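Local coordinates for protein retinol dehydratase (Spodoptera frugiperda, PDB 1FMJ) that dehydrates retinol, probably by way of a sulfated intermediate, using the nucleotide-binding fold of the sulfotransferase family, at residues F31-V36 with M44-Y49; Y71-T76 with V192-H197; L82-E87 with K158-T163. All coordinates share one frame; numbering follows the deposited sequence.

Interaction 1: residues F31-V36 with M44-Y49; sequences FPTTYV and MVYRPY
Y35 and Y46 face each other as an antiparallel non-hydrogen-bonded pair, with their CA atoms 4.4 Å apart. The next pair, V36 with V45, is hydrogen-bonded in both directions: V36 N donates to V45 O, and V45 N donates to V36 O. Beyond Y35, R47 N gives a nearly straight bond to T34 O (2.7 Å, 179°). The two valines touch through their CG2 methyls. These strands form the beta hairpin 35-38 and 43-46. Strand 35-38 is the middle one of a small three-stranded antiparallel sheet. The Y35 and Y46 side chains diverge at CB, yet their rings meet in an offset stack. The centroids are 4.5 Å apart and the planes 17° from parallel. Y46 CE2 lies over one face of the Y35 ring, 3.6 Å from Y35 CZ. The M44 chain bends at chi2 and chi3 (-90°), which puts CE over the opposite face, 4.1 Å from the Y35 centroid, in a CH-pi contact. Y35 OH is hydrogen-bonded to T223 OG1. An alanine at Y35 would probably leave the stacked Y46 face without its cover, the M44 methyl without the ring beneath it and T223 OG1 without this partner. T33 CG2 wedges between Y46 CD2 and P48 CD, at a tight 3.4 Å from P48 CD. T33 OG1 is held by I111 and Y120. F31, which also touches retinol, brings CE2 to 4.2 Å from Y46 CE2.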
loop_
_atom_site.group_PDB
_atom_site.type_symbol
_atom_site.label_atom_id
_atom_site.label_comp_id
_atom_site.label_asym_id
_atom_site.label_seq_id
_atom_site.Cartn_x
_atom_site.Cartn_y
_atom_site.Cartn_z
ATOM N N PHE A 31 -1.779 16.992 -9.810
ATOM C CA PHE A 31 -0.579 16.201 -9.572
ATOM C C PHE A 31 0.119 15.913 -10.891
ATOM O O PHE A 31 -0.524 15.564 -11.872
ATOM C CB PHE A 31 -0.917 14.891 -8.871
ATOM C CG PHE A 31 0.288 14.186 -8.332
ATOM C CD1 PHE A 31 1.071 14.785 -7.345
ATOM C CD2 PHE A 31 0.663 12.938 -8.828
ATOM C CE1 PHE A 31 2.215 14.149 -6.860
ATOM C CE2 PHE A 31 1.801 12.298 -8.348
ATOM C CZ PHE A 31 2.578 12.906 -7.362
ATOM N N PRO A 32 1.456 16.043 -10.925
ATOM C CA PRO A 32 2.269 15.813 -12.124
ATOM C C PRO A 32 2.262 14.430 -12.772
ATOM O O PRO A 32 2.101 14.323 -13.984
ATOM C CB PRO A 32 3.673 16.223 -11.672
ATOM C CG PRO A 32 3.398 17.285 -10.648
ATOM C CD PRO A 32 2.276 16.641 -9.856
ATOM N N THR A 33 2.448 13.377 -11.986
ATOM C CA THR A 33 2.488 12.027 -12.549
ATOM C C THR A 33 1.130 11.583 -13.093
ATOM O O THR A 33 0.105 11.770 -12.442
ATOM C CB THR A 33 2.959 11.004 -11.499
ATOM O OG1 THR A 33 4.083 11.532 -10.784
ATOM C CG2 THR A 33 3.373 9.714 -12.174
ATOM N N THR A 34 1.129 10.992 -14.286
ATOM C CA THR A 34 -0.107 10.529 -14.923
ATOM C C THR A 34 -0.215 9.009 -14.890
ATOM O O THR A 34 0.750 8.323 -14.559
ATOM C CB THR A 34 -0.172 10.983 -16.399
ATOM O OG1 THR A 34 1.007 10.539 -17.079
ATOM C CG2 THR A 34 -0.260 12.492 -16.493
ATOM N N TYR A 35 -1.386 8.486 -15.241
ATOM C CA TYR A 35 -1.612 7.037 -15.247
ATOM C C TYR A 35 -1.773 6.432 -16.649
ATOM O O TYR A 35 -1.834 7.139 -17.658
ATOM C CB TYR A 35 -2.892 6.677 -14.485
ATOM C CG TYR A 35 -2.970 7.061 -13.023
ATOM C CD1 TYR A 35 -3.571 8.254 -12.629
ATOM C CD2 TYR A 35 -2.541 6.182 -12.030
ATOM C CE1 TYR A 35 -3.758 8.556 -11.290
ATOM C CE2 TYR A 35 -2.722 6.478 -10.680
ATOM C CZ TYR A 35 -3.335 7.663 -10.321
ATOM O OH TYR A 35 -3.550 7.951 -9.000
ATOM N N VAL A 36 -1.846 5.103 -16.670
ATOM C CA VAL A 36 -2.085 4.299 -17.864
ATOM C C VAL A 36 -2.630 2.984 -17.327
ATOM O O VAL A 36 -2.262 2.557 -16.227
ATOM C CB VAL A 36 -0.806 3.996 -18.689
ATOM C CG1 VAL A 36 -0.194 5.288 -19.211
ATOM C CG2 VAL A 36 0.185 3.203 -17.852
ATOM N N MET A 44 -4.563 0.400 -12.701
ATOM C CA MET A 44 -4.117 1.777 -12.752
ATOM C C MET A 44 -2.688 1.909 -12.218
ATOM O O MET A 44 -2.447 1.729 -11.024
ATOM C CB MET A 44 -5.063 2.652 -11.928
ATOM C CG MET A 44 -6.410 2.913 -12.575
ATOM S SD MET A 44 -6.260 3.928 -14.054
ATOM C CE MET A 44 -6.407 5.587 -13.358
ATOM N N VAL A 45 -1.736 2.215 -13.097
ATOM C CA VAL A 45 -0.363 2.386 -12.641
ATOM C C VAL A 45 0.192 3.717 -13.102
ATOM O O VAL A 45 -0.091 4.178 -14.214
ATOM C CB VAL A 45 0.580 1.230 -13.128
ATOM C CG1 VAL A 45 0.056 -0.116 -12.637
ATOM C CG2 VAL A 45 0.699 1.229 -14.636
ATOM N N TYR A 46 0.963 4.357 -12.228
ATOM C CA TYR A 46 1.579 5.629 -12.568
ATOM C C TYR A 46 2.492 5.346 -13.758
ATOM O O TYR A 46 3.242 4.372 -13.747
ATOM C CB TYR A 46 2.377 6.165 -11.375
ATOM C CG TYR A 46 1.519 6.883 -10.350
ATOM C CD1 TYR A 46 1.372 6.384 -9.057
ATOM C CD2 TYR A 46 0.866 8.066 -10.676
ATOM C CE1 TYR A 46 0.593 7.051 -8.113
ATOM C CE2 TYR A 46 0.090 8.743 -9.743
ATOM C CZ TYR A 46 -0.042 8.231 -8.465
ATOM O OH TYR A 46 -0.797 8.913 -7.546
ATOM N N ARG A 47 2.421 6.200 -14.778
ATOM C CA ARG A 47 3.207 6.020 -15.995
ATOM C C ARG A 47 4.659 5.571 -15.788
ATOM O O ARG A 47 5.120 4.651 -16.452
ATOM C CB ARG A 47 3.166 7.297 -16.841
ATOM C CG ARG A 47 3.559 7.069 -18.287
ATOM C CD ARG A 47 3.521 8.360 -19.098
ATOM N NE ARG A 47 3.623 8.086 -20.528
ATOM C CZ ARG A 47 2.665 7.508 -21.248
ATOM N NH1 ARG A 47 1.527 7.147 -20.674
ATOM N NH2 ARG A 47 2.848 7.286 -22.544
ATOM N N PRO A 48 5.399 6.220 -14.872
ATOM C CA PRO A 48 6.792 5.836 -14.620
ATOM C C PRO A 48 6.976 4.353 -14.292
ATOM O O PRO A 48 8.101 3.847 -14.256
ATOM C CB PRO A 48 7.182 6.730 -13.446
ATOM C CG PRO A 48 6.424 7.963 -13.720
ATOM C CD PRO A 48 5.056 7.430 -14.104
ATOM N N TYR A 49 5.876 3.653 -14.044
ATOM C CA TYR A 49 5.969 2.238 -13.717
ATOM C C TYR A 49 6.473 1.420 -14.898
ATOM O O TYR A 49 7.271 0.494 -14.732
ATOM C CB TYR A 49 4.612 1.687 -13.282
ATOM C CG TYR A 49 4.702 0.252 -12.841
ATOM C CD1 TYR A 49 5.267 -0.082 -11.611
ATOM C CD2 TYR A 49 4.305 -0.786 -13.683
ATOM C CE1 TYR A 49 5.442 -1.408 -11.230
ATOM C CE2 TYR A 49 4.475 -2.132 -13.307
ATOM C CZ TYR A 49 5.048 -2.430 -12.083
ATOM O OH TYR A 49 5.264 -3.746 -11.720
#

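Interaction 2: residues Y71-T76 with V192-H197. With A3P (adenosine-3'-5'-diphosphate), chain G; RTL (retinol), chain H.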
loop_
_atom_site.group_PDB
_atom_site.type_symbol
_atom_site.label_atom_id
_atom_site.label_comp_id
_atom_site.label_asym_id
_atom_site.label_seq_id
_atom_site.Cartn_x
_atom_site.Cartn_y
_atom_site.Cartn_z
ATOM N N TYR A 71 -3.626 -3.938 -0.980
ATOM C CA TYR A 71 -4.088 -2.796 -1.740
ATOM C C TYR A 71 -3.814 -1.739 -0.656
ATOM O O TYR A 71 -4.069 -1.992 0.524
ATOM C CB TYR A 71 -5.579 -2.835 -2.041
ATOM C CG TYR A 71 -5.973 -1.561 -2.737
ATOM C CD1 TYR A 71 -5.743 -1.393 -4.101
ATOM C CD2 TYR A 71 -6.400 -0.458 -2.002
ATOM C CE1 TYR A 71 -5.912 -0.151 -4.715
ATOM C CE2 TYR A 71 -6.568 0.782 -2.601
ATOM C CZ TYR A 71 -6.315 0.931 -3.955
ATOM O OH TYR A 71 -6.393 2.179 -4.521
ATOM N N GLN A 72 -3.306 -0.576 -1.031
ATOM C CA GLN A 72 -2.959 0.441 -0.034
ATOM C C GLN A 72 -4.016 0.814 1.002
ATOM O O GLN A 72 -5.214 0.803 0.726
ATOM C CB GLN A 72 -2.472 1.722 -0.718
ATOM C CG GLN A 72 -3.504 2.404 -1.613
ATOM C CD GLN A 72 -3.171 3.874 -1.856
ATOM O OE1 GLN A 72 -3.842 4.773 -1.336
ATOM N NE2 GLN A 72 -2.127 4.124 -2.636
ATOM N N ARG A 73 -3.530 1.141 2.200
ATOM C CA ARG A 73 -4.352 1.561 3.334
ATOM C C ARG A 73 -5.177 0.424 3.913
ATOM O O ARG A 73 -6.233 0.645 4.494
ATOM C CB ARG A 73 -5.264 2.726 2.913
ATOM C CG ARG A 73 -4.502 3.891 2.278
ATOM C CD ARG A 73 -3.326 4.346 3.143
ATOM N NE ARG A 73 -3.728 5.157 4.298
ATOM C CZ ARG A 73 -2.907 5.478 5.291
ATOM N NH1 ARG A 73 -1.659 5.048 5.264
ATOM N NH2 ARG A 73 -3.314 6.252 6.293
ATOM N N SER A 74 -4.672 -0.794 3.763
ATOM C CA SER A 74 -5.361 -1.975 4.258
ATOM C C SER A 74 -4.703 -2.602 5.473
ATOM O O SER A 74 -5.115 -3.677 5.906
ATOM C CB SER A 74 -5.451 -3.024 3.151
ATOM O OG SER A 74 -6.200 -2.536 2.057
ATOM N N GLY A 75 -3.678 -1.954 6.013
ATOM C CA GLY A 75 -2.999 -2.500 7.182
ATOM C C GLY A 75 -1.571 -2.972 6.949
ATOM O O GLY A 75 -1.040 -3.784 7.705
ATOM N N THR A 76 -0.931 -2.450 5.909
ATOM C CA THR A 76 0.437 -2.845 5.578
ATOM C C THR A 76 1.477 -2.482 6.646
ATOM O O THR A 76 2.329 -3.303 6.994
ATOM C CB THR A 76 0.880 -2.207 4.246
ATOM O OG1 THR A 76 -0.206 -2.250 3.317
ATOM C CG2 THR A 76 2.064 -2.955 3.650
ATOM N N VAL A 192 -11.919 5.663 2.214
ATOM C CA VAL A 192 -11.795 6.796 3.136
ATOM C C VAL A 192 -10.326 6.997 3.521
ATOM O O VAL A 192 -9.822 8.116 3.500
ATOM C CB VAL A 192 -12.629 6.583 4.425
ATOM C CG1 VAL A 192 -12.317 7.689 5.456
ATOM C CG2 VAL A 192 -14.095 6.624 4.093
ATOM N N SER A 193 -9.630 5.918 3.853
ATOM C CA SER A 193 -8.230 6.058 4.236
ATOM C C SER A 193 -7.371 6.497 3.052
ATOM O O SER A 193 -6.404 7.244 3.221
ATOM C CB SER A 193 -7.677 4.754 4.817
ATOM O OG SER A 193 -6.348 4.950 5.290
ATOM N N SER A 194 -7.718 6.028 1.857
ATOM C CA SER A 194 -6.972 6.394 0.664
ATOM C C SER A 194 -7.227 7.865 0.344
ATOM O O SER A 194 -6.345 8.567 -0.134
ATOM C CB SER A 194 -7.382 5.506 -0.514
ATOM O OG SER A 194 -6.957 4.168 -0.307
ATOM N N PHE A 195 -8.445 8.326 0.618
ATOM C CA PHE A 195 -8.796 9.717 0.377
ATOM C C PHE A 195 -7.859 10.602 1.202
ATOM O O PHE A 195 -7.205 11.487 0.660
ATOM C CB PHE A 195 -10.257 9.967 0.779
ATOM C CG PHE A 195 -10.630 11.432 0.888
ATOM C CD1 PHE A 195 -10.695 12.243 -0.242
ATOM C CD2 PHE A 195 -10.944 11.987 2.125
ATOM C CE1 PHE A 195 -11.072 13.589 -0.139
ATOM C CE2 PHE A 195 -11.322 13.329 2.238
ATOM C CZ PHE A 195 -11.387 14.128 1.103
ATOM N N HIS A 196 -7.794 10.339 2.508
ATOM C CA HIS A 196 -6.954 11.104 3.423
ATOM C C HIS A 196 -5.483 11.022 3.112
ATOM O O HIS A 196 -4.746 11.994 3.293
ATOM C CB HIS A 196 -7.179 10.644 4.858
ATOM C CG HIS A 196 -8.416 11.206 5.475
ATOM N ND1 HIS A 196 -8.512 12.521 5.874
ATOM C CD2 HIS A 196 -9.614 10.638 5.746
ATOM C CE1 HIS A 196 -9.719 12.739 6.366
ATOM N NE2 HIS A 196 -10.407 11.613 6.299
ATOM N N HIS A 197 -5.051 9.845 2.676
ATOM C CA HIS A 197 -3.663 9.630 2.318
ATOM C C HIS A 197 -3.309 10.453 1.079
ATOM O O HIS A 197 -2.180 10.943 0.957
ATOM C CB HIS A 197 -3.430 8.145 2.061
ATOM C CG HIS A 197 -2.052 7.817 1.578
ATOM N ND1 HIS A 197 -1.737 7.724 0.239
ATOM C CD2 HIS A 197 -0.910 7.555 2.253
ATOM C CE1 HIS A 197 -0.457 7.419 0.111
ATOM N NE2 HIS A 197 0.067 7.311 1.319
HETATM P P1 A3P G . -7.123 4.676 8.742
HETATM O O1P A3P G . -6.887 5.687 7.697
HETATM O O2P A3P G . -6.828 5.210 10.088
HETATM O O3P A3P G . -8.512 4.196 8.689
HETATM P P2 A3P G . -1.443 0.976 5.338
HETATM O O4P A3P G . -0.356 0.771 6.308
HETATM O O5P A3P G . -1.614 -0.219 4.484
HETATM O O6P A3P G . -1.162 2.186 4.514
HETATM O "O5'" A3P G . -2.792 1.209 6.126
HETATM C "C5'" A3P G . -2.960 2.300 7.016
HETATM C "C4'" A3P G . -4.234 2.137 7.851
HETATM O "O4'" A3P G . -3.906 1.320 9.011
HETATM C "C3'" A3P G . -4.736 3.466 8.419
HETATM O "O3'" A3P G . -6.181 3.424 8.473
HETATM C "C2'" A3P G . -4.004 3.517 9.744
HETATM O "O2'" A3P G . -4.406 4.499 10.694
HETATM C "C1'" A3P G . -4.166 2.075 10.200
HETATM N N9 A3P G . -3.216 1.704 11.256
HETATM C C8 A3P G . -1.847 1.909 11.322
HETATM N N7 A3P G . -1.274 1.456 12.405
HETATM C C5 A3P G . -2.327 0.905 13.122
HETATM C C6 A3P G . -2.414 0.239 14.394
HETATM N N6 A3P G . -1.355 0.020 15.179
HETATM N N1 A3P G . -3.664 -0.202 14.824
HETATM C C2 A3P G . -4.777 0.001 14.047
HETATM N N3 A3P G . -4.822 0.620 12.826
HETATM C C4 A3P G . -3.554 1.050 12.422
HETATM C C1 RTL H . 5.507 13.396 -3.495
HETATM C C2 RTL H . 5.583 14.179 -4.844
HETATM C C3 RTL H . 6.834 13.857 -5.652
HETATM C C4 RTL H . 8.057 12.976 -5.405
HETATM C C5 RTL H . 7.815 12.311 -4.047
HETATM C C6 RTL H . 6.725 12.449 -3.174
HETATM C C7 RTL H . 6.627 11.718 -1.882
HETATM C C8 RTL H . 6.187 10.431 -1.760
HETATM C C9 RTL H . 6.085 9.701 -0.489
HETATM C C10 RTL H . 5.620 8.400 -0.535
HETATM C C11 RTL H . 5.406 7.422 0.554
HETATM C C12 RTL H . 4.172 6.821 0.460
HETATM C C13 RTL H . 3.428 5.806 1.233
HETATM C C14 RTL H . 2.192 5.236 1.107
HETATM C C15 RTL H . 2.066 3.964 0.377
HETATM O O1 RTL H . 2.236 2.884 1.192
HETATM C C16 RTL H . 4.170 12.655 -3.695
HETATM C C17 RTL H . 5.287 14.519 -2.469
HETATM C C18 RTL H . 9.016 11.418 -3.700
HETATM C C19 RTL H . 6.488 10.393 0.826
HETATM C C20 RTL H . 4.341 5.387 2.398
HETATM O O HOH W 1 -3.831 7.679 -1.563
HETATM O O HOH W 2 -5.511 7.881 5.778
#
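R73 has its guanidinium between a side chain and the nucleotide. H197 lies over one face, with CB and CD2 nearest. C5' of adenosine-3'-5'-diphosphate covers the opposite face, 3.5 Å above the plane and toward the rim. The H197 ring has water 1 and retinol C13 at its edge, in its plane. S193 OG approaches the guanidinium obliquely, 30° out of the plane. It accepts from R73 NE at 2.8 Å, with a bent N-H...O angle of 136°. S193 OG, anti to the backbone N, also donates to O1P of the 3'-phosphate at 2.6 Å. One hydroxyl thus links the arginine to the nucleotide. R73 reaches this place with a chain bent at chi2 and chi3. NH1 makes a weak bond to O6P of the 5'-phosphate. NH2 donates to water 2, which also lies 2.8 Å from S193 O, and NH2 has F310 O as a further partner. Water 1 joins the segments a second time. It donates to Q72 OE1 and S194 O, and it is bonded to H197 ND1 at 2.8 Å. S194 OG turns to V190 O of its own helix. The 5'-phosphate is gripped from the loop. G75 N and T76 N donate to O5P, and T76 OG1 gives it a third bond of 2.7 Å. G75 is the N-cap of helix 76-87, so the phosphate lies at a helix N terminus, whose dipole would probably help to hold its charge. This is the sulfotransferase nucleotide site: a P-loop-like 5'-phosphate loop meets the helix that carries the 3'-phosphate-binding serine.

Interaction 3: residues L82-E87 with K158-T163. With RTL (retinol), chain H.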
loop_
_atom_site.group_PDB
_atom_site.type_symbol
_atom_site.label_atom_id
_atom_site.label_comp_id
_atom_site.label_asym_id
_atom_site.label_seq_id
_atom_site.Cartn_x
_atom_site.Cartn_y
_atom_site.Cartn_z
ATOM N N LEU A 82 4.993 -6.122 12.649
ATOM C CA LEU A 82 4.836 -7.437 13.255
ATOM C C LEU A 82 5.812 -8.418 12.617
ATOM O O LEU A 82 6.574 -9.096 13.308
ATOM C CB LEU A 82 3.408 -7.955 13.056
ATOM C CG LEU A 82 2.291 -7.225 13.793
ATOM C CD1 LEU A 82 0.934 -7.808 13.381
ATOM C CD2 LEU A 82 2.506 -7.354 15.288
ATOM N N VAL A 83 5.776 -8.480 11.287
ATOM C CA VAL A 83 6.634 -9.374 10.520
ATOM C C VAL A 83 8.124 -9.134 10.759
ATOM O O VAL A 83 8.905 -10.081 10.810
ATOM C CB VAL A 83 6.345 -9.239 8.996
ATOM C CG1 VAL A 83 7.407 -9.968 8.184
ATOM C CG2 VAL A 83 4.968 -9.800 8.672
ATOM N N TRP A 84 8.532 -7.879 10.903
ATOM C CA TRP A 84 9.944 -7.603 11.106
ATOM C C TRP A 84 10.391 -8.038 12.485
ATOM O O TRP A 84 11.434 -8.661 12.633
ATOM C CB TRP A 84 10.254 -6.114 10.930
ATOM C CG TRP A 84 11.703 -5.850 10.608
ATOM C CD1 TRP A 84 12.281 -5.842 9.368
ATOM C CD2 TRP A 84 12.756 -5.585 11.542
ATOM N NE1 TRP A 84 13.627 -5.586 9.474
ATOM C CE2 TRP A 84 13.947 -5.423 10.795
ATOM C CE3 TRP A 84 12.812 -5.468 12.938
ATOM C CZ2 TRP A 84 15.182 -5.145 11.397
ATOM C CZ3 TRP A 84 14.044 -5.193 13.538
ATOM C CH2 TRP A 84 15.209 -5.035 12.764
ATOM N N LEU A 85 9.607 -7.704 13.497
ATOM C CA LEU A 85 9.962 -8.071 14.861
ATOM C C LEU A 85 10.005 -9.579 15.044
ATOM O O LEU A 85 10.909 -10.104 15.696
ATOM C CB LEU A 85 8.974 -7.447 15.853
ATOM C CG LEU A 85 9.187 -5.944 16.056
ATOM C CD1 LEU A 85 8.025 -5.317 16.822
ATOM C CD2 LEU A 85 10.508 -5.738 16.795
ATOM N N ILE A 86 9.032 -10.271 14.456
ATOM C CA ILE A 86 8.953 -11.722 14.561
ATOM C C ILE A 86 10.118 -12.422 13.863
ATOM O O ILE A 86 10.627 -13.425 14.357
ATOM C CB ILE A 86 7.617 -12.237 13.988
ATOM C CG1 ILE A 86 6.462 -11.666 14.819
ATOM C CG2 ILE A 86 7.597 -13.768 13.996
ATOM C CD1 ILE A 86 5.078 -12.103 14.372
ATOM N N GLU A 87 10.535 -11.895 12.715
ATOM C CA GLU A 87 11.653 -12.473 11.981
ATOM C C GLU A 87 12.968 -12.088 12.649
ATOM O O GLU A 87 13.989 -12.726 12.419
ATOM C CB GLU A 87 11.666 -11.981 10.525
ATOM C CG GLU A 87 10.464 -12.388 9.685
ATOM C CD GLU A 87 10.433 -13.873 9.382
ATOM O OE1 GLU A 87 10.715 -14.672 10.297
ATOM O OE2 GLU A 87 10.108 -14.249 8.236
ATOM N N LYS A 158 18.647 -10.488 4.794
ATOM C CA LYS A 158 17.270 -10.864 4.506
ATOM C C LYS A 158 16.543 -9.656 3.927
ATOM O O LYS A 158 16.660 -8.541 4.447
ATOM C CB LYS A 158 16.557 -11.343 5.774
ATOM C CG LYS A 158 15.079 -11.665 5.557
ATOM C CD LYS A 158 14.395 -12.102 6.846
ATOM C CE LYS A 158 14.344 -13.611 7.000
ATOM N NZ LYS A 158 13.384 -14.271 6.088
ATOM N N ARG A 159 15.815 -9.875 2.835
ATOM C CA ARG A 159 15.082 -8.795 2.195
ATOM C C ARG A 159 13.615 -8.769 2.586
ATOM O O ARG A 159 12.902 -9.770 2.445
ATOM C CB ARG A 159 15.187 -8.894 0.667
ATOM C CG ARG A 159 16.602 -8.754 0.117
ATOM C CD ARG A 159 16.603 -8.722 -1.420
ATOM N NE ARG A 159 16.029 -9.928 -2.013
ATOM C CZ ARG A 159 16.006 -10.181 -3.320
ATOM N NH1 ARG A 159 16.526 -9.308 -4.179
ATOM N NH2 ARG A 159 15.465 -11.307 -3.767
ATOM N N PHE A 160 13.181 -7.620 3.098
ATOM C CA PHE A 160 11.793 -7.413 3.477
ATOM C C PHE A 160 11.236 -6.484 2.406
ATOM O O PHE A 160 11.716 -5.364 2.237
ATOM C CB PHE A 160 11.688 -6.759 4.858
ATOM C CG PHE A 160 12.034 -7.683 5.994
ATOM C CD1 PHE A 160 13.360 -7.855 6.393
ATOM C CD2 PHE A 160 11.038 -8.408 6.644
ATOM C CE1 PHE A 160 13.685 -8.739 7.420
ATOM C CE2 PHE A 160 11.349 -9.298 7.676
ATOM C CZ PHE A 160 12.674 -9.467 8.067
ATOM N N VAL A 161 10.241 -6.962 1.669
ATOM C CA VAL A 161 9.657 -6.180 0.591
ATOM C C VAL A 161 8.223 -5.763 0.849
ATOM O O VAL A 161 7.375 -6.592 1.200
ATOM C CB VAL A 161 9.679 -6.967 -0.737
ATOM C CG1 VAL A 161 9.188 -6.072 -1.874
ATOM C CG2 VAL A 161 11.077 -7.492 -1.015
ATOM N N LYS A 162 7.961 -4.473 0.667
ATOM C CA LYS A 162 6.620 -3.929 0.829
ATOM C C LYS A 162 6.122 -3.646 -0.576
ATOM O O LYS A 162 6.864 -3.110 -1.395
ATOM C CB LYS A 162 6.664 -2.619 1.613
ATOM C CG LYS A 162 5.432 -1.746 1.428
ATOM C CD LYS A 162 5.633 -0.384 2.064
ATOM C CE LYS A 162 4.477 0.537 1.771
ATOM N NZ LYS A 162 4.660 1.854 2.417
ATOM N N THR A 163 4.882 -4.008 -0.875
ATOM C CA THR A 163 4.371 -3.735 -2.209
ATOM C C THR A 163 2.860 -3.648 -2.263
ATOM O O THR A 163 2.154 -4.265 -1.459
ATOM C CB THR A 163 4.830 -4.814 -3.241
ATOM O OG1 THR A 163 4.455 -4.397 -4.562
ATOM C CG2 THR A 163 4.162 -6.148 -2.963
HETATM C C1 RTL H . 5.507 13.396 -3.495
HETATM C C2 RTL H . 5.583 14.179 -4.844
HETATM C C3 RTL H . 6.834 13.857 -5.652
HETATM C C4 RTL H . 8.057 12.976 -5.405
HETATM C C5 RTL H . 7.815 12.311 -4.047
HETATM C C6 RTL H . 6.725 12.449 -3.174
HETATM C C7 RTL H . 6.627 11.718 -1.882
HETATM C C8 RTL H . 6.187 10.431 -1.760
HETATM C C9 RTL H . 6.085 9.701 -0.489
HETATM C C10 RTL H . 5.620 8.400 -0.535
HETATM C C11 RTL H . 5.406 7.422 0.554
HETATM C C12 RTL H . 4.172 6.821 0.460
HETATM C C13 RTL H . 3.428 5.806 1.233
HETATM C C14 RTL H . 2.192 5.236 1.107
HETATM C C15 RTL H . 2.066 3.964 0.377
HETATM O O1 RTL H . 2.236 2.884 1.192
HETATM C C16 RTL H . 4.170 12.655 -3.695
HETATM C C17 RTL H . 5.287 14.519 -2.469
HETATM C C18 RTL H . 9.016 11.418 -3.700
HETATM C C19 RTL H . 6.488 10.393 0.826
HETATM C C20 RTL H . 4.341 5.387 2.398
#
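W84 and F160 meet from first torsions that send their CG atoms out toward each other's segment. W84 has CG anti to the backbone N (chi1 -158°), and F160 has CG anti to the carbonyl carbon (chi1 -73°). The two side chains cross at about a right angle. W84 CD1 sits over the centre of the F160 ring, 3.6 Å above its plane. The five-membered ring and the phenyl ring are inclined at 46°, an oblique pairing. E87 comes at the edge of the same ring: its CB is in the ring plane, 3.7 Å from F160 CZ. V83 CG1 also lies near that plane, 4.0 Å from F160 CE2. One turn of helix therefore holds the phenyl ring over a face and along part of its rim. Helix 76-87 packs here against the five-stranded parallel sheet of the alpha/beta P-loop fold. Its segment 82-87 runs nearly antiparallel to strand 160-163, the two axes coming within 10.6 Å. In the sheet this strand lies between 104-105 and 66-70. Y103 also meets the F160 ring, and R102 makes a cation-pi contact with W84. At the end of the helix E87 OE2 and K158 NZ form a long salt bridge of 3.9 Å. Both groups have other partners: K268 for E87 OE1 and the T64 carbonyl for K158 NZ. Two residues after F160, K162 leads to the substrate. Its chain is extended beyond CG, and NZ donates to retinol O1 at 2.9 Å. H164 NE2 is hydrogen-bonded to retinol as well.

Overall arrangement
From the N terminus, interaction 1 comes first and closes a short hairpin between 31-36 and 44-49, complete before the other two begin. Interaction 2 then closes a long loop, joining the turn after strand 66-70 to helix 187-200. Interaction 3 falls within that loop: helix 76-87 starts at the end of 71-76 and later meets strand 160-163. Interactions 2 and 3 touch where T76 CG2 packs on K162 CG, 4.2 Å away, and both reach retinol. Interactions 1 and 3 lie on opposite sides of the chain's centre, with their centres about 27 Å apart. Retinol bridges part of this span, since F31 of interaction 1 also lines its pocket.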